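Local coordinates for reducing-end xylose-releasing exo-oligoxylanase Rex8A (Paenibacillus barcinonensis, PDB 6SUD), which hydrolyses xylooligosaccharides as a family 8 glycoside hydrolase, releasing xylose from their reducing ends during the breakdown of xylan, at residues A[202-207]-A[278-283]; A[272-277]-A[333-338]. The protein carries 1 engineered substitution. One frame throughout, in Å; residues are numbered along the deposited sequence.

Interaction 1. Residues A[202-207]-A[278-283]; sequences FYELFA and EWFRKD
This is a mostly buried helix-to-helix contact, apolar at its centre with a salt bridge at one side, in which helix 200-209 lies against the C-terminal end of helix 268-280 and the turn that follows. F202, E204 and L205 meet W279, F280 and K282. The fit centres on E204 and the F280 ring, whose side chains run antiparallel alongside one another. E204 CB lies 3.4 Å from F280 CZ, and E204 CG stands over one ring face in a CH-pi contact, 3.8 Å from the centroid and 16° off the normal. A bend at chi2 (-77°) carries the carboxylate beyond the ring toward K282. There the two meet tip to tip, E204 OE2 and K282 NZ forming a salt bridge of 3.3 Å whose hydrogen bond is weak. The stronger partner of E204 is R226, on helix 215-232, so two cations probably stabilise the ionised form of this buried acid. Helices packed against helices like this make up the (α/α)6 barrel of glycoside hydrolase family 8. An alanine at E204, lacking CG and the carboxylate, would probably loosen the packing over F280 and weaken the hold on K282 and R226. Beside the ring, L205 divides its two methyls: CD2 sits at the edge of F280, 4.0 Å from its CZ, while CD1 touches W279 CZ3 at 3.8 Å. F202 crosses the same indole corner obliquely, its CE1 4.1 Å from W279 CZ3, and meets F132 edge-to-face. The indole N-H of W279 is taken up by the carbonyl of Y377. Past F280 the chain leaves the helix at R281, which has positive phi, and R281 NH2 reaches back to E278 O at 2.9 Å, nearly straight at 167°.

Interaction 2. Residues A[272-277]-A[333-338]; sequences NVALDW and SLAADG
The side chain of W277 projects from helix 268-280 with CG anti to the backbone N (chi1 179°), which lays its pyrrole side along the loop 333-338. Its CB is 3.9 Å from A335 CB, and CG keeps contact with the same methyl. At CD1 the fit is closest: A335 CA and A335 CB both lie 3.6 Å away. The CD1 edge also has L334 O in the plane of the indole, 3.7 Å from that carbon. NE1 passes A335 CA at 4.2 Å, and the six-membered ring packs on the backbone of K282 and D283, while R281 makes a cation-pi contact with the indole and Q286 on helix 285-297 touches it. One turn back on the helix, A274 brings the two backbones together, its CA 5.1 Å from A335 CA, a spacing that two methyl side chains can tolerate. A274 CB touches L334 CB at 4.1 Å. L334 then extends along the helix surface until its CD1 reaches L275 CD1, 4.2 Å away. The contact between these segments is thus van der Waals packing, with alanines where the chains come nearest and a tryptophan and leucines around them. It lies away from the annotated sites and joins the loop between helices 322-331 and 341-349 to helix 268-280, part of the helix-and-loop packing of the family 8 (α/α)6 barrel.

In the fold
Both contacts use helix 268-280, interaction 2 along its middle and interaction 1 at its C-terminal end, and their centres are 13 Å apart. They touch directly: D283 O lies 3.5 Å from W277 CE3, and E278 CG is 4.0 Å from L334 CD2. R226 ties them further, forming salt bridges with E204 of interaction 1 and D276 of the 272-277 segment. Near the other end of the shared helix, R268 and D265, the inferred proton acceptor, line a xylose pocket. The side chain of F202 in interaction 1 is about 11 Å from that of E70, the inferred proton donor, and about 13 Å from a bound xylose.

Interaction 1. Residues A[202-207]-A[278-283]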
loop_
_atom_site.group_PDB
_atom_site.type_symbol
_atom_site.label_atom_id
_atom_site.label_comp_id
_atom_site.label_asym_id
_atom_site.label_seq_id
_atom_site.Cartn_x
_atom_site.Cartn_y
_atom_site.Cartn_z
ATOM N N PHE A 202 7.197 3.872 -5.978
ATOM C CA PHE A 202 8.084 2.711 -5.680
ATOM C C PHE A 202 8.849 2.345 -6.958
ATOM O O PHE A 202 10.005 1.930 -6.861
ATOM C CB PHE A 202 7.322 1.474 -5.196
ATOM C CG PHE A 202 6.720 1.563 -3.815
ATOM C CD1 PHE A 202 6.684 2.759 -3.125
ATOM C CD2 PHE A 202 6.195 0.431 -3.192
ATOM C CE1 PHE A 202 6.114 2.823 -1.867
ATOM C CE2 PHE A 202 5.632 0.504 -1.928
ATOM C CZ PHE A 202 5.588 1.698 -1.277
ATOM N N TYR A 203 8.224 2.498 -8.125
ATOM C CA TYR A 203 8.858 2.086 -9.406
ATOM C C TYR A 203 10.055 3.011 -9.658
ATOM O O TYR A 203 11.078 2.518 -10.159
ATOM C CB TYR A 203 7.865 1.999 -10.567
ATOM C CG TYR A 203 6.573 1.289 -10.242
ATOM C CD1 TYR A 203 6.506 0.320 -9.254
ATOM C CD2 TYR A 203 5.407 1.604 -10.915
ATOM C CE1 TYR A 203 5.308 -0.290 -8.924
ATOM C CE2 TYR A 203 4.214 0.978 -10.627
ATOM C CZ TYR A 203 4.155 0.038 -9.612
ATOM O OH TYR A 203 2.970 -0.544 -9.271
ATOM N N GLU A 204 9.959 4.295 -9.303
ATOM C CA GLU A 204 11.111 5.235 -9.372
ATOM C C GLU A 204 12.300 4.670 -8.596
ATOM O O GLU A 204 13.435 4.783 -9.094
ATOM C CB GLU A 204 10.776 6.587 -8.755
ATOM C CG GLU A 204 9.798 7.382 -9.573
ATOM C CD GLU A 204 10.354 8.068 -10.805
ATOM O OE1 GLU A 204 11.532 7.820 -11.161
ATOM O OE2 GLU A 204 9.611 8.878 -11.388
ATOM N N LEU A 205 12.050 4.135 -7.400
ATOM C CA LEU A 205 13.105 3.567 -6.520
ATOM C C LEU A 205 13.556 2.198 -7.038
ATOM O O LEU A 205 14.753 1.885 -6.921
ATOM C CB LEU A 205 12.562 3.532 -5.091
ATOM C CG LEU A 205 12.251 4.918 -4.539
ATOM C CD1 LEU A 205 11.763 4.857 -3.102
ATOM C CD2 LEU A 205 13.462 5.827 -4.645
ATOM N N PHE A 206 12.660 1.421 -7.645
ATOM C CA PHE A 206 13.061 0.146 -8.294
ATOM C C PHE A 206 14.017 0.453 -9.450
ATOM O O PHE A 206 14.940 -0.350 -9.678
ATOM C CB PHE A 206 11.854 -0.634 -8.796
ATOM C CG PHE A 206 10.900 -1.107 -7.732
ATOM C CD1 PHE A 206 11.219 -1.045 -6.381
ATOM C CD2 PHE A 206 9.667 -1.618 -8.105
ATOM C CE1 PHE A 206 10.316 -1.496 -5.428
ATOM C CE2 PHE A 206 8.776 -2.084 -7.156
ATOM C CZ PHE A 206 9.108 -2.027 -5.820
ATOM N N ALA A 207 13.835 1.591 -10.120
ATOM C CA ALA A 207 14.701 2.010 -11.248
ATOM C C ALA A 207 16.106 2.341 -10.729
ATOM O O ALA A 207 17.025 2.381 -11.556
ATOM C CB ALA A 207 14.105 3.162 -12.020
ATOM N N GLU A 278 4.295 13.898 -2.888
ATOM C CA GLU A 278 5.212 14.272 -1.773
ATOM C C GLU A 278 6.661 13.898 -2.147
ATOM O O GLU A 278 7.550 14.758 -2.019
ATOM C CB GLU A 278 4.751 13.640 -0.459
ATOM C CG GLU A 278 5.677 13.921 0.714
ATOM C CD GLU A 278 5.990 15.372 1.034
ATOM O OE1 GLU A 278 5.339 16.274 0.458
ATOM O OE2 GLU A 278 6.894 15.604 1.884
ATOM N N TRP A 279 6.908 12.667 -2.602
ATOM C CA TRP A 279 8.285 12.160 -2.869
ATOM C C TRP A 279 8.884 12.787 -4.131
ATOM O O TRP A 279 10.100 13.112 -4.090
ATOM C CB TRP A 279 8.296 10.631 -2.969
ATOM C CG TRP A 279 8.173 9.941 -1.645
ATOM C CD1 TRP A 279 7.925 10.515 -0.434
ATOM C CD2 TRP A 279 8.279 8.526 -1.404
ATOM N NE1 TRP A 279 7.889 9.558 0.545
ATOM C CE2 TRP A 279 8.100 8.331 -0.016
ATOM C CE3 TRP A 279 8.506 7.407 -2.215
ATOM C CZ2 TRP A 279 8.134 7.065 0.566
ATOM C CZ3 TRP A 279 8.548 6.159 -1.631
ATOM C CH2 TRP A 279 8.378 5.997 -0.254
ATOM N N PHE A 280 8.126 12.884 -5.230
ATOM C CA PHE A 280 8.698 13.145 -6.585
ATOM C C PHE A 280 8.136 14.418 -7.226
ATOM O O PHE A 280 8.833 14.935 -8.117
ATOM C CB PHE A 280 8.527 11.914 -7.475
ATOM C CG PHE A 280 9.379 10.766 -7.010
ATOM C CD1 PHE A 280 10.761 10.861 -7.023
ATOM C CD2 PHE A 280 8.818 9.598 -6.536
ATOM C CE1 PHE A 280 11.553 9.825 -6.564
ATOM C CE2 PHE A 280 9.610 8.570 -6.050
ATOM C CZ PHE A 280 10.980 8.671 -6.086
ATOM N N ARG A 281 6.934 14.871 -6.839
ATOM C CA ARG A 281 6.370 16.195 -7.233
ATOM C C ARG A 281 6.364 16.293 -8.771
ATOM O O ARG A 281 6.657 17.374 -9.290
ATOM C CB ARG A 281 7.195 17.310 -6.567
ATOM C CG ARG A 281 6.398 18.508 -6.061
ATOM C CD ARG A 281 5.504 18.208 -4.868
ATOM N NE ARG A 281 6.188 17.628 -3.718
ATOM C CZ ARG A 281 6.834 18.307 -2.766
ATOM N NH1 ARG A 281 6.921 19.630 -2.815
ATOM N NH2 ARG A 281 7.418 17.648 -1.777
ATOM N N LYS A 282 6.023 15.209 -9.479
ATOM C CA LYS A 282 6.222 15.102 -10.954
ATOM C C LYS A 282 4.948 15.413 -11.754
ATOM O O LYS A 282 5.097 15.933 -12.892
ATOM C CB LYS A 282 6.748 13.719 -11.339
ATOM C CG LYS A 282 8.248 13.548 -11.169
ATOM C CD LYS A 282 8.735 12.208 -11.672
ATOM C CE LYS A 282 10.223 12.158 -11.949
ATOM N NZ LYS A 282 10.989 11.814 -10.725
ATOM N N ASP A 283 3.763 15.066 -11.249
ATOM C CA ASP A 283 2.490 15.174 -12.014
ATOM C C ASP A 283 1.520 16.056 -11.235
ATOM O O ASP A 283 0.860 15.605 -10.290
ATOM C CB ASP A 283 1.874 13.807 -12.344
ATOM C CG ASP A 283 0.539 13.940 -13.068
ATOM O OD1 ASP A 283 0.247 15.021 -13.567
ATOM O OD2 ASP A 283 -0.173 12.979 -13.136
#

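Interaction 2. Residues A[272-277]-A[333-338]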
loop_
_atom_site.group_PDB
_atom_site.type_symbol
_atom_site.label_atom_id
_atom_site.label_comp_id
_atom_site.label_asym_id
_atom_site.label_seq_id
_atom_site.Cartn_x
_atom_site.Cartn_y
_atom_site.Cartn_z
ATOM N N ASN A 272 -1.859 6.753 -2.424
ATOM C CA ASN A 272 -0.715 6.411 -3.312
ATOM C C ASN A 272 -0.315 7.618 -4.162
ATOM O O ASN A 272 0.898 7.902 -4.303
ATOM C CB ASN A 272 -1.077 5.243 -4.225
ATOM C CG ASN A 272 -1.160 3.912 -3.511
ATOM O OD1 ASN A 272 -0.603 3.742 -2.419
ATOM N ND2 ASN A 272 -1.859 2.966 -4.126
ATOM N N VAL A 273 -1.306 8.272 -4.754
ATOM C CA VAL A 273 -1.076 9.502 -5.563
ATOM C C VAL A 273 -0.490 10.604 -4.671
ATOM O O VAL A 273 0.441 11.270 -5.097
ATOM C CB VAL A 273 -2.371 9.945 -6.253
ATOM C CG1 VAL A 273 -2.897 8.876 -7.175
ATOM C CG2 VAL A 273 -3.460 10.313 -5.278
ATOM N N ALA A 274 -1.014 10.791 -3.458
ATOM C CA ALA A 274 -0.516 11.802 -2.493
ATOM C C ALA A 274 0.957 11.553 -2.149
ATOM O O ALA A 274 1.704 12.527 -2.062
ATOM C CB ALA A 274 -1.337 11.774 -1.241
ATOM N N LEU A 275 1.370 10.293 -1.947
ATOM C CA LEU A 275 2.768 10.002 -1.550
ATOM C C LEU A 275 3.693 10.225 -2.757
ATOM O O LEU A 275 4.785 10.773 -2.550
ATOM C CB LEU A 275 2.874 8.593 -0.960
ATOM C CG LEU A 275 4.181 8.271 -0.231
ATOM C CD1 LEU A 275 4.450 9.217 0.932
ATOM C CD2 LEU A 275 4.159 6.833 0.252
ATOM N N ASP A 276 3.265 9.875 -3.976
ATOM C CA ASP A 276 4.071 10.109 -5.210
ATOM C C ASP A 276 4.326 11.613 -5.375
ATOM O O ASP A 276 5.443 12.007 -5.802
ATOM C CB ASP A 276 3.370 9.584 -6.463
ATOM C CG ASP A 276 4.245 9.687 -7.701
ATOM O OD1 ASP A 276 5.397 9.234 -7.634
ATOM O OD2 ASP A 276 3.771 10.255 -8.716
ATOM N N TRP A 277 3.294 12.422 -5.123
ATOM C CA TRP A 277 3.413 13.901 -5.180
ATOM C C TRP A 277 4.437 14.358 -4.134
ATOM O O TRP A 277 5.362 15.097 -4.502
ATOM C CB TRP A 277 2.063 14.586 -4.992
ATOM C CG TRP A 277 2.202 16.074 -5.025
ATOM C CD1 TRP A 277 2.114 16.939 -3.982
ATOM C CD2 TRP A 277 2.507 16.865 -6.180
ATOM N NE1 TRP A 277 2.313 18.217 -4.408
ATOM C CE2 TRP A 277 2.565 18.207 -5.750
ATOM C CE3 TRP A 277 2.749 16.572 -7.526
ATOM C CZ2 TRP A 277 2.847 19.253 -6.626
ATOM C CZ3 TRP A 277 3.048 17.610 -8.385
ATOM C CH2 TRP A 277 3.090 18.932 -7.942
ATOM N N SER A 333 -4.048 14.971 1.794
ATOM C CA SER A 333 -3.600 16.322 2.226
ATOM C C SER A 333 -2.104 16.537 1.947
ATOM O O SER A 333 -1.692 17.721 1.919
ATOM C CB SER A 333 -3.963 16.595 3.640
ATOM O OG SER A 333 -5.382 16.737 3.744
ATOM N N LEU A 334 -1.308 15.480 1.733
ATOM C CA LEU A 334 0.087 15.662 1.240
ATOM C C LEU A 334 0.078 16.412 -0.101
ATOM O O LEU A 334 1.087 17.081 -0.385
ATOM C CB LEU A 334 0.819 14.323 1.102
ATOM C CG LEU A 334 1.329 13.696 2.394
ATOM C CD1 LEU A 334 1.812 12.273 2.154
ATOM C CD2 LEU A 334 2.421 14.536 3.020
ATOM N N ALA A 335 -0.981 16.291 -0.904
ATOM C CA ALA A 335 -1.032 16.865 -2.273
ATOM C C ALA A 335 -2.105 17.952 -2.390
ATOM O O ALA A 335 -1.880 18.922 -3.118
ATOM C CB ALA A 335 -1.247 15.772 -3.283
ATOM N N ALA A 336 -3.250 17.784 -1.730
ATOM C CA ALA A 336 -4.402 18.708 -1.852
ATOM C C ALA A 336 -3.988 20.091 -1.336
ATOM O O ALA A 336 -3.254 20.169 -0.324
ATOM C CB ALA A 336 -5.598 18.172 -1.101
ATOM N N ASP A 337 -4.422 21.142 -2.017
ATOM C CA ASP A 337 -4.237 22.549 -1.564
ATOM C C ASP A 337 -5.599 23.248 -1.514
ATOM O O ASP A 337 -5.630 24.502 -1.495
ATOM C CB ASP A 337 -3.266 23.278 -2.485
ATOM C CG ASP A 337 -3.787 23.416 -3.903
ATOM O OD1 ASP A 337 -4.938 22.989 -4.148
ATOM O OD2 ASP A 337 -3.042 23.951 -4.746
ATOM N N GLY A 338 -6.681 22.468 -1.501
ATOM C CA GLY A 338 -8.065 22.984 -1.509
ATOM C C GLY A 338 -8.566 23.305 -0.107
ATOM O O GLY A 338 -7.801 23.225 0.860
#